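Local atomic coordinates of plu4264 (Photorhabdus luminescens subsp. laumondii, PDB entry 4MV2), a protein that is of unknown function but belongs to the metal-binding cupin family and carries a nickel ion in its beta-barrel. Residues 6-11 against 36-41; 15-20 against 48-53; 54-59 against 88-93. All coordinates share one frame; numbering follows the deposited sequence.

Contact 1 (6-11 against 36-41)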
loop_
_atom_site.group_PDB
_atom_site.type_symbol
_atom_site.label_atom_id
_atom_site.label_comp_id
_atom_site.label_asym_id
_atom_site.label_seq_id
_atom_site.Cartn_x
_atom_site.Cartn_y
_atom_site.Cartn_z
ATOM N N ARG A 6 -6.319 12.203 -3.359
ATOM C CA ARG A 6 -5.866 12.231 -4.733
ATOM C C ARG A 6 -6.714 11.225 -5.502
ATOM O O ARG A 6 -6.646 10.022 -5.273
ATOM C CB ARG A 6 -4.391 11.883 -4.875
ATOM C CG ARG A 6 -3.911 12.002 -6.314
ATOM C CD ARG A 6 -2.586 11.350 -6.531
ATOM N NE ARG A 6 -1.525 12.156 -5.977
ATOM C CZ ARG A 6 -0.308 11.714 -5.725
ATOM N NH1 ARG A 6 0.574 12.562 -5.243
ATOM N NH2 ARG A 6 0.018 10.443 -5.946
ATOM N N LYS A 7 -7.542 11.739 -6.396
ATOM C CA LYS A 7 -8.325 10.900 -7.287
ATOM C C LYS A 7 -7.421 10.363 -8.371
ATOM O O LYS A 7 -6.593 11.080 -8.935
ATOM C CB LYS A 7 -9.431 11.746 -7.925
ATOM C CG LYS A 7 -10.417 12.332 -6.946
ATOM C CD LYS A 7 -11.248 11.270 -6.279
ATOM C CE LYS A 7 -12.186 10.556 -7.237
ATOM N NZ LYS A 7 -13.072 9.569 -6.497
HETATM N N MSE A 8 -7.529 9.076 -8.639
HETATM C CA MSE A 8 -6.685 8.510 -9.672
HETATM C C MSE A 8 -7.057 9.013 -11.043
HETATM O O MSE A 8 -8.222 8.967 -11.429
HETATM C CB MSE A 8 -6.772 7.004 -9.660
HETATM C CG MSE A 8 -5.996 6.297 -10.761
HETATM SE SE MSE A 8 -4.059 6.631 -10.751
HETATM C CE MSE A 8 -3.678 5.403 -9.278
ATOM N N ASP A 9 -6.071 9.494 -11.778
ATOM C CA ASP A 9 -6.242 9.807 -13.195
ATOM C C ASP A 9 -5.376 8.798 -13.942
ATOM O O ASP A 9 -4.160 8.940 -13.973
ATOM C CB ASP A 9 -5.785 11.247 -13.434
ATOM C CG ASP A 9 -5.798 11.627 -14.881
ATOM O OD1 ASP A 9 -6.158 10.771 -15.728
ATOM O OD2 ASP A 9 -5.465 12.799 -15.182
ATOM N N TRP A 10 -5.984 7.754 -14.496
ATOM C CA TRP A 10 -5.163 6.702 -15.124
ATOM C C TRP A 10 -4.325 7.195 -16.310
ATOM O O TRP A 10 -3.166 6.721 -16.534
ATOM C CB TRP A 10 -6.022 5.517 -15.576
ATOM C CG TRP A 10 -6.877 4.937 -14.498
ATOM C CD1 TRP A 10 -8.216 5.069 -14.392
ATOM C CD2 TRP A 10 -6.470 4.112 -13.398
ATOM N NE1 TRP A 10 -8.685 4.347 -13.315
ATOM C CE2 TRP A 10 -7.621 3.766 -12.684
ATOM C CE3 TRP A 10 -5.227 3.636 -12.937
ATOM C CZ2 TRP A 10 -7.587 2.982 -11.560
ATOM C CZ3 TRP A 10 -5.216 2.842 -11.844
ATOM C CH2 TRP A 10 -6.373 2.535 -11.163
ATOM N N ASP A 11 -4.818 8.226 -16.985
ATOM C CA ASP A 11 -4.114 8.766 -18.132
ATOM C C ASP A 11 -2.896 9.604 -17.715
ATOM O O ASP A 11 -2.039 9.884 -18.545
ATOM C CB ASP A 11 -5.053 9.632 -18.951
ATOM C CG ASP A 11 -4.418 10.121 -20.230
ATOM O OD1 ASP A 11 -4.036 9.268 -21.053
ATOM O OD2 ASP A 11 -4.350 11.345 -20.452
ATOM N N GLY A 36 6.168 5.302 -2.607
ATOM C CA GLY A 36 5.197 4.339 -3.135
ATOM C C GLY A 36 4.793 4.633 -4.553
ATOM O O GLY A 36 4.999 5.716 -5.060
ATOM N N ALA A 37 4.185 3.638 -5.177
ATOM C CA ALA A 37 3.583 3.838 -6.491
ATOM C C ALA A 37 2.543 2.780 -6.780
ATOM O O ALA A 37 2.715 1.617 -6.466
ATOM C CB ALA A 37 4.620 3.816 -7.572
ATOM N N TRP A 38 1.475 3.218 -7.425
ATOM C CA TRP A 38 0.521 2.293 -8.046
ATOM C C TRP A 38 1.071 1.956 -9.435
ATOM O O TRP A 38 1.303 2.855 -10.247
ATOM C CB TRP A 38 -0.865 2.939 -8.197
ATOM C CG TRP A 38 -1.958 2.001 -8.645
ATOM C CD1 TRP A 38 -2.037 1.307 -9.839
ATOM C CD2 TRP A 38 -3.130 1.660 -7.916
ATOM N NE1 TRP A 38 -3.193 0.582 -9.874
ATOM C CE2 TRP A 38 -3.871 0.764 -8.703
ATOM C CE3 TRP A 38 -3.620 2.029 -6.661
ATOM C CZ2 TRP A 38 -5.086 0.250 -8.293
ATOM C CZ3 TRP A 38 -4.804 1.519 -6.238
ATOM C CH2 TRP A 38 -5.548 0.640 -7.054
ATOM N N CYS A 39 1.222 0.666 -9.723
ATOM C CA CYS A 39 1.844 0.207 -10.957
ATOM C C CYS A 39 0.922 -0.735 -11.711
ATOM O O CYS A 39 0.233 -1.568 -11.124
ATOM C CB CYS A 39 3.107 -0.568 -10.612
ATOM S SG CYS A 39 4.371 0.423 -9.771
ATOM N N ILE A 40 0.953 -0.594 -13.022
ATOM C CA ILE A 40 0.216 -1.470 -13.923
ATOM C C ILE A 40 1.158 -2.025 -14.951
ATOM O O ILE A 40 1.845 -1.289 -15.677
ATOM C CB ILE A 40 -0.956 -0.772 -14.660
ATOM C CG1 ILE A 40 -1.917 -0.106 -13.692
ATOM C CG2 ILE A 40 -1.679 -1.826 -15.513
ATOM C CD1 ILE A 40 -2.980 0.743 -14.394
ATOM N N VAL A 41 1.216 -3.351 -14.980
ATOM C CA VAL A 41 1.921 -4.077 -16.050
ATOM C C VAL A 41 0.854 -4.462 -17.059
ATOM O O VAL A 41 -0.063 -5.221 -16.751
ATOM C CB VAL A 41 2.738 -5.269 -15.540
ATOM C CG1 VAL A 41 3.485 -5.930 -16.718
ATOM C CG2 VAL A 41 3.737 -4.843 -14.466
#
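W10 and W38 meet edge to face: the six-membered ring of W10 turns its CZ3-CH2 edge onto one face of the W38 indole, the planes standing at 70° and the centroid of that ring 5.3 Å from that of the five-membered ring of W38. The closest pair is W10 CZ3 with W38 NE1, 3.6 Å apart. That nitrogen lies at the W10 rim and near its plane, and its hydrogen bond goes instead to H101 on strand 100-107.

A CH-pi contact comes from M8, a selenomethionine. Its terminal CE sits over the same face of W38 that W10 addresses, 4.2 Å from the centroid of the five-membered ring and 29° off the normal. The side chain bends at both chi2 and chi3, which curls the methyl round to the indole while CG lies 3.3 Å above the centre of the W10 ring. M8 thus fills the angle between the two tryptophans.

The remaining contact is apolar. I40 CD1 reaches W10 CE3 at 3.9 Å, the two side chains crossing at about a right angle, so that W10 spans from W38 to I40, two residues along one strand.

In the fold, the loop after strand 5-6 lies against strand 35-41, whose backbone pairs with strand 19-23 on one flank and strand 100-107 on the other. The second subunit closes in here too: M8 N bonds to D80 of that chain, and V60 of the second subunit packs on W38.

Contact 2 (15-20 against 48-53). With NI (nickel (II) ion), chain C.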
loop_
_atom_site.group_PDB
_atom_site.type_symbol
_atom_site.label_atom_id
_atom_site.label_comp_id
_atom_site.label_asym_id
_atom_site.label_seq_id
_atom_site.Cartn_x
_atom_site.Cartn_y
_atom_site.Cartn_z
ATOM N N HIS A 15 5.083 6.343 -17.636
ATOM C CA HIS A 15 5.667 5.068 -18.027
ATOM C C HIS A 15 7.127 5.038 -17.641
ATOM O O HIS A 15 7.916 5.889 -18.092
ATOM C CB HIS A 15 5.524 4.880 -19.551
ATOM C CG HIS A 15 5.856 3.502 -20.006
ATOM N ND1 HIS A 15 4.963 2.456 -19.945
ATOM C CD2 HIS A 15 6.986 3.007 -20.563
ATOM C CE1 HIS A 15 5.551 1.364 -20.389
ATOM N NE2 HIS A 15 6.771 1.675 -20.799
ATOM N N GLU A 16 7.468 4.131 -16.738
ATOM C CA GLU A 16 8.833 3.954 -16.290
ATOM C C GLU A 16 9.016 2.511 -15.856
ATOM O O GLU A 16 8.062 1.845 -15.473
ATOM C CB GLU A 16 9.187 4.944 -15.178
ATOM C CG GLU A 16 8.291 4.875 -13.984
ATOM C CD GLU A 16 8.784 5.759 -12.843
ATOM O OE1 GLU A 16 9.989 5.727 -12.543
ATOM O OE2 GLU A 16 7.972 6.481 -12.229
ATOM N N TYR A 17 10.236 2.005 -15.967
ATOM C CA TYR A 17 10.506 0.603 -15.672
ATOM C C TYR A 17 9.614 -0.313 -16.495
ATOM O O TYR A 17 9.267 -1.393 -16.046
ATOM C CB TYR A 17 10.368 0.316 -14.159
ATOM C CG TYR A 17 11.438 1.029 -13.359
ATOM C CD1 TYR A 17 12.705 0.488 -13.226
ATOM C CD2 TYR A 17 11.190 2.255 -12.765
ATOM C CE1 TYR A 17 13.701 1.141 -12.505
ATOM C CE2 TYR A 17 12.178 2.914 -12.037
ATOM C CZ TYR A 17 13.422 2.348 -11.911
ATOM O OH TYR A 17 14.419 2.992 -11.200
ATOM N N ASP A 18 9.254 0.155 -17.691
ATOM C CA ASP A 18 8.462 -0.597 -18.645
ATOM C C ASP A 18 7.071 -0.938 -18.110
ATOM O O ASP A 18 6.423 -1.907 -18.556
ATOM C CB ASP A 18 9.209 -1.853 -19.102
ATOM C CG ASP A 18 10.502 -1.523 -19.827
ATOM O OD1 ASP A 18 10.646 -0.417 -20.384
ATOM O OD2 ASP A 18 11.376 -2.386 -19.831
ATOM N N LEU A 19 6.587 -0.140 -17.167
ATOM C CA LEU A 19 5.216 -0.240 -16.689
ATOM C C LEU A 19 4.650 1.163 -16.519
ATOM O O LEU A 19 5.353 2.133 -16.735
ATOM C CB LEU A 19 5.177 -1.094 -15.414
ATOM C CG LEU A 19 5.977 -0.642 -14.193
ATOM C CD1 LEU A 19 5.524 0.688 -13.572
ATOM C CD2 LEU A 19 5.933 -1.757 -13.152
ATOM N N ASP A 20 3.369 1.248 -16.192
ATOM C CA ASP A 20 2.709 2.523 -16.006
ATOM C C ASP A 20 2.523 2.755 -14.520
ATOM O O ASP A 20 1.966 1.899 -13.808
ATOM C CB ASP A 20 1.360 2.532 -16.724
ATOM C CG ASP A 20 1.519 2.621 -18.205
ATOM O OD1 ASP A 20 2.548 3.195 -18.663
ATOM O OD2 ASP A 20 0.685 2.052 -18.947
ATOM N N PHE A 48 10.740 -3.765 -16.171
ATOM C CA PHE A 48 12.196 -3.666 -16.293
ATOM C C PHE A 48 12.903 -4.255 -15.091
ATOM O O PHE A 48 12.628 -3.903 -13.992
ATOM C CB PHE A 48 12.572 -2.182 -16.428
ATOM C CG PHE A 48 14.029 -1.929 -16.441
ATOM C CD1 PHE A 48 14.730 -2.004 -17.624
ATOM C CD2 PHE A 48 14.717 -1.584 -15.267
ATOM C CE1 PHE A 48 16.110 -1.748 -17.648
ATOM C CE2 PHE A 48 16.092 -1.331 -15.286
ATOM C CZ PHE A 48 16.775 -1.412 -16.477
ATOM N N ARG A 49 13.844 -5.150 -15.325
ATOM C CA ARG A 49 14.500 -5.861 -14.217
ATOM C C ARG A 49 15.518 -4.959 -13.532
ATOM O O ARG A 49 16.347 -4.313 -14.211
ATOM C CB ARG A 49 15.130 -7.156 -14.762
ATOM C CG ARG A 49 15.813 -8.030 -13.708
ATOM C CD ARG A 49 16.210 -9.380 -14.326
ATOM N NE ARG A 49 16.977 -10.285 -13.441
ATOM C CZ ARG A 49 18.318 -10.401 -13.401
ATOM N NH1 ARG A 49 19.109 -9.666 -14.185
ATOM N NH2 ARG A 49 18.888 -11.270 -12.565
ATOM N N HIS A 50 15.437 -4.843 -12.198
ATOM C CA HIS A 50 16.482 -4.091 -11.496
ATOM C C HIS A 50 16.703 -4.645 -10.121
ATOM O O HIS A 50 16.005 -5.577 -9.678
ATOM C CB HIS A 50 16.105 -2.600 -11.421
ATOM C CG HIS A 50 15.029 -2.241 -10.421
ATOM N ND1 HIS A 50 14.744 -0.926 -10.107
ATOM C CD2 HIS A 50 14.200 -2.993 -9.653
ATOM C CE1 HIS A 50 13.762 -0.882 -9.222
ATOM N NE2 HIS A 50 13.413 -2.123 -8.926
ATOM N N SER A 51 17.637 -4.031 -9.414
ATOM C CA SER A 51 17.911 -4.392 -8.029
ATOM C C SER A 51 18.376 -3.157 -7.287
ATOM O O SER A 51 18.789 -2.168 -7.907
ATOM C CB SER A 51 18.992 -5.476 -7.953
ATOM O OG SER A 51 20.264 -4.984 -8.347
ATOM N N HIS A 52 18.281 -3.193 -5.965
ATOM C CA HIS A 52 18.625 -2.022 -5.164
ATOM C C HIS A 52 18.781 -2.345 -3.684
ATOM O O HIS A 52 18.233 -3.333 -3.189
ATOM C CB HIS A 52 17.571 -0.926 -5.340
ATOM C CG HIS A 52 16.157 -1.440 -5.383
ATOM N ND1 HIS A 52 15.514 -1.952 -4.274
ATOM C CD2 HIS A 52 15.265 -1.517 -6.404
ATOM C CE1 HIS A 52 14.289 -2.331 -4.612
ATOM N NE2 HIS A 52 14.113 -2.072 -5.900
ATOM N N ASN A 53 19.521 -1.475 -2.991
ATOM C CA ASN A 53 19.694 -1.509 -1.538
ATOM C C ASN A 53 18.385 -1.277 -0.787
ATOM O O ASN A 53 18.234 -1.748 0.335
ATOM C CB ASN A 53 20.692 -0.427 -1.055
ATOM C CG ASN A 53 22.112 -0.619 -1.562
ATOM O OD1 ASN A 53 22.896 0.341 -1.550
ATOM N ND2 ASN A 53 22.468 -1.837 -1.982
HETATM NI NI NI C . 12.377 -2.425 -7.112
HETATM O O HOH W 1 16.700 0.980 -11.025
HETATM O O HOH W 2 10.535 -2.530 -8.065
HETATM O O HOH W 3 11.816 -0.328 -6.985
#
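Y17 and F48 join a hairpin tip to the metal-binding loop in a surface contact, part aromatic cluster and part backbone hydrogen bond. Y17 and D18 are the corner residues of a type I' turn from E16 to L19, linking strands 14-16 and 19-23; F48 lies in the loop between strands 45-46 and 55-62.

The bond is F48 N to Y17 O, 2.8 Å at 157°. Beside it the Y17 and F48 rings meet obliquely, planes at 57°, Y17 CD1 lying 3.5 Å from F48 CD2. D18 adds its carboxylate OD2, 3.6 Å from F48 CB.

Farther along the tyrosine ring, CE1 comes within 3.3 Å of H50 ND1, and the two side chains cross at about a right angle. A water links their polar ends: it accepts from H50 ND1 at 2.9 Å and is 3.0 Å from Y17 OH. With ND1 engaged there, H50 presents its other nitrogen, NE2, to the nickel at 2.1 Å. A chi1 of 75° sets CG between the backbone N and the carbonyl carbon, which turns the ring toward the metal. H52 NE2 binds the same ion, and its ND1 is held by E54 O. Y17 is thus a second-shell neighbour, consistent with a part in holding the H50 ring, partly through water.

E56 and H90 supply the remaining protein ligands. Two histidines one residue apart, H50 and H52, followed four positions on by the glutamate E56, all three on the nickel, are the signature of the first cupin motif.

Contact 3 (54-59 against 88-93). With NI (nickel (II) ion), chain C.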
loop_
_atom_site.group_PDB
_atom_site.type_symbol
_atom_site.label_atom_id
_atom_site.label_comp_id
_atom_site.label_asym_id
_atom_site.label_seq_id
_atom_site.Cartn_x
_atom_site.Cartn_y
_atom_site.Cartn_z
ATOM N N GLU A 54 17.457 -0.518 -1.365
ATOM C CA GLU A 54 16.259 -0.134 -0.649
ATOM C C GLU A 54 15.364 -1.362 -0.419
ATOM O O GLU A 54 15.318 -2.271 -1.281
ATOM C CB GLU A 54 15.429 0.883 -1.467
ATOM C CG GLU A 54 15.936 2.315 -1.503
ATOM C CD GLU A 54 16.939 2.576 -2.593
ATOM O OE1 GLU A 54 17.286 1.628 -3.325
ATOM O OE2 GLU A 54 17.384 3.743 -2.707
ATOM N N TYR A 55 14.688 -1.398 0.731
ATOM C CA TYR A 55 13.623 -2.359 1.029
ATOM C C TYR A 55 12.422 -2.058 0.162
ATOM O O TYR A 55 12.182 -0.913 -0.181
ATOM C CB TYR A 55 13.174 -2.234 2.485
ATOM C CG TYR A 55 14.260 -2.608 3.482
ATOM C CD1 TYR A 55 15.179 -1.681 3.935
ATOM C CD2 TYR A 55 14.363 -3.907 3.939
ATOM C CE1 TYR A 55 16.195 -2.062 4.823
ATOM C CE2 TYR A 55 15.335 -4.302 4.814
ATOM C CZ TYR A 55 16.254 -3.371 5.267
ATOM O OH TYR A 55 17.250 -3.760 6.146
ATOM N N GLU A 56 11.673 -3.092 -0.189
ATOM C CA GLU A 56 10.502 -2.930 -1.047
ATOM C C GLU A 56 9.514 -4.055 -0.781
ATOM O O GLU A 56 9.902 -5.189 -0.512
ATOM C CB GLU A 56 10.941 -2.901 -2.515
ATOM C CG GLU A 56 9.806 -2.521 -3.496
ATOM C CD GLU A 56 10.288 -2.268 -4.897
ATOM O OE1 GLU A 56 11.445 -2.615 -5.215
ATOM O OE2 GLU A 56 9.493 -1.752 -5.693
ATOM N N LEU A 57 8.225 -3.675 -0.799
ATOM C CA LEU A 57 7.004 -4.508 -0.601
ATOM C C LEU A 57 6.082 -4.318 -1.821
ATOM O O LEU A 57 5.861 -3.188 -2.218
ATOM C CB LEU A 57 6.196 -4.037 0.659
ATOM C CG LEU A 57 4.880 -4.766 0.961
ATOM C CD1 LEU A 57 5.288 -6.202 1.404
ATOM C CD2 LEU A 57 4.152 -4.017 2.033
ATOM N N PHE A 58 5.557 -5.395 -2.405
ATOM C CA PHE A 58 4.466 -5.274 -3.373
ATOM C C PHE A 58 3.186 -5.774 -2.704
ATOM O O PHE A 58 3.155 -6.853 -2.093
ATOM C CB PHE A 58 4.671 -6.182 -4.599
ATOM C CG PHE A 58 5.816 -5.837 -5.521
ATOM C CD1 PHE A 58 6.588 -4.695 -5.388
ATOM C CD2 PHE A 58 6.082 -6.700 -6.566
ATOM C CE1 PHE A 58 7.612 -4.440 -6.270
ATOM C CE2 PHE A 58 7.094 -6.430 -7.445
ATOM C CZ PHE A 58 7.842 -5.312 -7.298
ATOM N N ILE A 59 2.115 -5.033 -2.913
ATOM C CA ILE A 59 0.758 -5.384 -2.523
ATOM C C ILE A 59 0.035 -5.612 -3.858
ATOM O O ILE A 59 -0.158 -4.687 -4.644
ATOM C CB ILE A 59 0.086 -4.220 -1.741
ATOM C CG1 ILE A 59 0.867 -3.892 -0.473
ATOM C CG2 ILE A 59 -1.362 -4.531 -1.440
ATOM C CD1 ILE A 59 0.557 -2.506 0.055
ATOM N N SER A 88 18.115 -8.011 -4.594
ATOM C CA SER A 88 17.683 -9.057 -5.524
ATOM C C SER A 88 17.249 -8.410 -6.829
ATOM O O SER A 88 16.677 -7.319 -6.815
ATOM C CB SER A 88 16.510 -9.828 -4.941
ATOM O OG SER A 88 15.334 -9.023 -4.822
ATOM N N GLU A 89 17.489 -9.098 -7.941
ATOM C CA GLU A 89 16.962 -8.705 -9.235
ATOM C C GLU A 89 15.511 -9.116 -9.324
ATOM O O GLU A 89 15.154 -10.252 -9.028
ATOM C CB GLU A 89 17.746 -9.354 -10.367
ATOM C CG GLU A 89 19.230 -8.996 -10.387
ATOM C CD GLU A 89 19.538 -7.560 -10.861
ATOM O OE1 GLU A 89 18.725 -6.979 -11.627
ATOM O OE2 GLU A 89 20.625 -7.032 -10.484
ATOM N N HIS A 90 14.671 -8.184 -9.730
ATOM C CA HIS A 90 13.251 -8.447 -9.760
ATOM C C HIS A 90 12.608 -7.769 -10.895
ATOM O O HIS A 90 13.015 -6.657 -11.265
ATOM C CB HIS A 90 12.542 -8.025 -8.450
ATOM C CG HIS A 90 12.862 -6.629 -7.962
ATOM N ND1 HIS A 90 14.071 -6.303 -7.376
ATOM C CD2 HIS A 90 12.104 -5.500 -7.910
ATOM C CE1 HIS A 90 14.058 -5.026 -7.024
ATOM N NE2 HIS A 90 12.873 -4.517 -7.321
ATOM N N HIS A 91 11.631 -8.464 -11.469
ATOM C CA HIS A 91 10.670 -7.861 -12.401
ATOM C C HIS A 91 9.338 -8.650 -12.418
ATOM O O HIS A 91 9.201 -9.710 -11.771
ATOM C CB HIS A 91 11.289 -7.710 -13.812
ATOM C CG HIS A 91 11.430 -8.977 -14.607
ATOM N ND1 HIS A 91 12.466 -9.878 -14.425
ATOM C CD2 HIS A 91 10.706 -9.442 -15.652
ATOM C CE1 HIS A 91 12.370 -10.837 -15.326
ATOM N NE2 HIS A 91 11.296 -10.613 -16.065
ATOM N N VAL A 92 8.379 -8.097 -13.142
ATOM C CA VAL A 92 7.015 -8.581 -13.166
ATOM C C VAL A 92 6.665 -8.999 -14.585
ATOM O O VAL A 92 6.931 -8.269 -15.530
ATOM C CB VAL A 92 6.060 -7.485 -12.695
ATOM C CG1 VAL A 92 4.634 -8.005 -12.611
ATOM C CG2 VAL A 92 6.499 -6.961 -11.312
ATOM N N ILE A 93 6.093 -10.192 -14.713
ATOM C CA ILE A 93 5.726 -10.765 -16.012
ATOM C C ILE A 93 4.244 -10.949 -16.056
ATOM O O ILE A 93 3.681 -11.697 -15.260
ATOM C CB ILE A 93 6.421 -12.145 -16.230
ATOM C CG1 ILE A 93 7.940 -11.991 -16.186
ATOM C CG2 ILE A 93 5.934 -12.790 -17.545
ATOM C CD1 ILE A 93 8.661 -13.309 -15.903
HETATM NI NI NI C . 12.377 -2.425 -7.112
HETATM O O HOH W 2 10.535 -2.530 -8.065
HETATM O O HOH W 3 11.816 -0.328 -6.985
#
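E56 and H90 bind the nickel side by side, one from each of the two facing sheets. Just ahead of E56, Y55 points the other way and stacks on W107, in keeping with the alternation of a strand.

E56 then reaches inward. With CG anti to the backbone N (chi1 -171°) and the chain straight beyond it, the carboxylate binds through one oxygen: OE1 meets nickel at 2.1 Å, while OE2, at 3.3 Å from nickel, stays outside the coordination shell. OE2 instead accepts a hydrogen bond of 2.7 Å from a nickel-bound water and has a second partner in T104 OG1, which together fix the rotation of the carboxylate. H90 NE2 completes the pair at 2.2 Å from nickel. It lies 3.2 Å from E56 OE1, as adjacent ligands of one ion do, and the carboxylate and imidazole planes are 83° apart. H90 is steadied from behind, ND1 donating to S88 O at 2.9 Å with the acceptor in the ring plane.

L57 turns outward again, and F58 once more points into the barrel, next to the site. Its ring edge is directed at E56 OE2 and the same water, and its CE2 touches V92 CG2 at 3.9 Å, an apolar contact beside the metal ligands.

Strands 55-59 and 90-93 run nearly in the same direction, 14° apart, yet their axes stay 11.4 Å from each other: they belong to the two facing sheets. Strands 81-84 and 100-107 flank 55-62 on its two sides, and I84 touches E56, F58 and H90.

Contacts 2 and 3 are two halves of one metal site: H50 and H52 come from the loop 48-53, E56 and H90 from the facing strands, and with two waters they give nickel six ligands. Their centres are about 9 Å apart, and the backbone also ties them, H50 O lying 2.9 Å from H90 N in a probable hydrogen bond. Contact 1 lies farther off, its centre about 15 Å from that of contact 2 and about 17 Å from that of contact 3. Strand 35-41 nevertheless connects it to both: I40 N is 2.8 Å from D20 O, a probable hydrogen bond, and V41 CG2 packs 3.8 Å from V92 CG1 inside the barrel.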